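PDB 3PN7: myosin regulatory light chain, which probably serves as the calcium-dependent regulatory subunit of molluscan muscle myosin, controlling its Mg-ATPase activity. Local coordinates for residues D37-D41 and P71-F77. Numbering follows the deposited sequence.
Sequences DGFID and PLNFTMF. With MG (magnesium ion), chain G.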
loop_
_atom_site.group_PDB
_atom_site.type_symbol
_atom_site.label_atom_id
_atom_site.label_comp_id
_atom_site.label_asym_id
_atom_site.label_seq_id
_atom_site.Cartn_x
_atom_site.Cartn_y
_atom_site.Cartn_z
ATOM N N ASP B 37 19.015 -19.528 37.305
ATOM C CA ASP B 37 19.928 -20.557 36.837
ATOM C C ASP B 37 20.735 -20.130 35.621
ATOM O O ASP B 37 21.929 -20.399 35.529
ATOM C CB ASP B 37 19.106 -21.787 36.457
ATOM C CG ASP B 37 19.814 -23.078 36.761
ATOM O OD1 ASP B 37 21.037 -23.046 36.992
ATOM O OD2 ASP B 37 19.142 -24.126 36.771
ATOM N N GLY B 38 20.063 -19.484 34.675
ATOM C CA GLY B 38 20.635 -19.222 33.371
ATOM C C GLY B 38 20.109 -20.285 32.429
ATOM O O GLY B 38 20.423 -20.305 31.243
ATOM N N PHE B 39 19.297 -21.178 32.986
ATOM C CA PHE B 39 18.652 -22.247 32.228
ATOM C C PHE B 39 17.182 -22.250 32.571
ATOM O O PHE B 39 16.809 -21.879 33.662
ATOM C CB PHE B 39 19.249 -23.620 32.586
ATOM C CG PHE B 39 20.680 -23.773 32.171
ATOM C CD1 PHE B 39 21.000 -24.281 30.927
ATOM C CD2 PHE B 39 21.708 -23.362 33.008
ATOM C CE1 PHE B 39 22.318 -24.398 30.525
ATOM C CE2 PHE B 39 23.023 -23.473 32.613
ATOM C CZ PHE B 39 23.329 -23.994 31.367
ATOM N N ILE B 40 16.336 -22.644 31.633
ATOM C CA ILE B 40 14.962 -22.983 31.968
ATOM C C ILE B 40 14.820 -24.502 32.058
ATOM O O ILE B 40 15.063 -25.212 31.072
ATOM C CB ILE B 40 13.966 -22.428 30.916
ATOM C CG1 ILE B 40 14.044 -20.901 30.832
ATOM C CG2 ILE B 40 12.527 -22.877 31.221
ATOM C CD1 ILE B 40 13.171 -20.337 29.713
ATOM N N ASP B 41 14.454 -25.013 33.234
ATOM C CA ASP B 41 14.173 -26.447 33.368
ATOM C C ASP B 41 12.700 -26.719 33.635
ATOM O O ASP B 41 11.871 -25.809 33.590
ATOM C CB ASP B 41 15.052 -27.101 34.439
ATOM C CG ASP B 41 14.831 -26.513 35.824
ATOM O OD1 ASP B 41 13.860 -25.754 36.019
ATOM O OD2 ASP B 41 15.638 -26.812 36.730
ATOM N N PRO B 71 20.473 -28.259 26.808
ATOM C CA PRO B 71 19.935 -27.568 27.991
ATOM C C PRO B 71 19.484 -26.151 27.633
ATOM O O PRO B 71 20.181 -25.453 26.902
ATOM C CB PRO B 71 21.126 -27.542 28.953
ATOM C CG PRO B 71 21.916 -28.772 28.587
ATOM C CD PRO B 71 21.795 -28.862 27.072
ATOM N N LEU B 72 18.323 -25.743 28.137
ATOM C CA LEU B 72 17.682 -24.517 27.661
ATOM C C LEU B 72 18.304 -23.228 28.224
ATOM O O LEU B 72 17.747 -22.568 29.094
ATOM C CB LEU B 72 16.184 -24.568 27.922
ATOM C CG LEU B 72 15.273 -24.065 26.815
ATOM C CD1 LEU B 72 13.853 -23.964 27.333
ATOM C CD2 LEU B 72 15.763 -22.728 26.290
ATOM N N ASN B 73 19.489 -22.939 27.707
ATOM C CA ASN B 73 20.189 -21.678 27.772
ATOM C C ASN B 73 19.383 -20.542 27.174
ATOM O O ASN B 73 18.422 -20.784 26.435
ATOM C CB ASN B 73 21.368 -21.829 26.809
ATOM C CG ASN B 73 22.665 -21.897 27.507
ATOM O OD1 ASN B 73 22.780 -21.460 28.655
ATOM N ND2 ASN B 73 23.675 -22.433 26.829
ATOM N N PHE B 74 19.821 -19.304 27.394
ATOM C CA PHE B 74 19.253 -18.216 26.605
ATOM C C PHE B 74 19.550 -18.365 25.104
ATOM O O PHE B 74 18.693 -18.058 24.281
ATOM C CB PHE B 74 19.677 -16.820 27.074
ATOM C CG PHE B 74 19.147 -15.707 26.183
ATOM C CD1 PHE B 74 17.785 -15.460 26.098
ATOM C CD2 PHE B 74 20.004 -14.938 25.406
ATOM C CE1 PHE B 74 17.293 -14.456 25.276
ATOM C CE2 PHE B 74 19.512 -13.936 24.583
ATOM C CZ PHE B 74 18.160 -13.695 24.521
ATOM N N THR B 75 20.747 -18.818 24.734
ATOM C CA THR B 75 21.030 -18.977 23.308
ATOM C C THR B 75 20.192 -20.110 22.703
ATOM O O THR B 75 19.715 -20.008 21.577
ATOM C CB THR B 75 22.548 -19.106 22.966
ATOM O OG1 THR B 75 22.819 -20.380 22.366
ATOM C CG2 THR B 75 23.404 -18.929 24.192
ATOM N N MET B 76 19.982 -21.173 23.460
ATOM C CA MET B 76 19.032 -22.185 23.041
ATOM C C MET B 76 17.596 -21.613 22.960
ATOM O O MET B 76 16.787 -22.042 22.138
ATOM C CB MET B 76 19.094 -23.363 24.003
ATOM C CG MET B 76 18.262 -24.545 23.593
ATOM S SD MET B 76 18.830 -25.300 22.053
ATOM C CE MET B 76 20.569 -25.566 22.389
ATOM N N PHE B 77 17.281 -20.641 23.810
ATOM C CA PHE B 77 15.948 -20.042 23.838
ATOM C C PHE B 77 15.769 -19.216 22.573
ATOM O O PHE B 77 14.731 -19.276 21.912
ATOM C CB PHE B 77 15.839 -19.161 25.078
ATOM C CG PHE B 77 14.500 -18.511 25.282
ATOM C CD1 PHE B 77 13.502 -19.158 25.990
ATOM C CD2 PHE B 77 14.269 -17.223 24.845
ATOM C CE1 PHE B 77 12.281 -18.549 26.228
ATOM C CE2 PHE B 77 13.051 -16.609 25.075
ATOM C CZ PHE B 77 12.057 -17.273 25.767
HETATM MG MG MG G . 16.703 -22.338 36.094
HETATM O O HOH W 1 21.406 -18.440 29.549
HETATM O O HOH W 2 16.872 -27.039 30.244
#
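Phe39 lays its ring alongside Pro71 and the amide of Asn73, all three side chains pointing the same way. Its CE1 lies 3.7 Å from Pro71 CB and 3.5 Å from Asn73 OD1, and ring and amide planes diverge by 16°. With CG anti to the carbonyl carbon (chi1 -66°), the ring is directed alongside these partners while Phe39 O binds the magnesium ion. Without the ring, as with an alanine here, the Asn73 amide and Pro71 CB would probably lose the surface they lie against. The next residue joins the backbones: Ile40 N donates to Leu72 O (2.9 Å, 161° at hydrogen). Water links Ile40 O to Leu72 N, and another links Gly38 O to Phe74 N. On the buried side, Ile40 CB meets Leu72 CD1 at 3.9 Å, and Ile40 CD1 reaches Phe77 CD1 at the same separation, Ile40 and Phe77 lying aslant to each other. The Ile40-Leu72 link is consistent with loop-to-loop pairing in an EF-hand pair, and joins the loop whose magnesium site also uses Asp33, Asn35 and Asp44 to the segment leading into helix 74-85. Ile40 also packs on Phe29 and Ile32 of helix 19-32, where Phe29 meets Phe77 edge-to-face, so the loop preceding helix 42-52 joins helices 19-32 and 74-85.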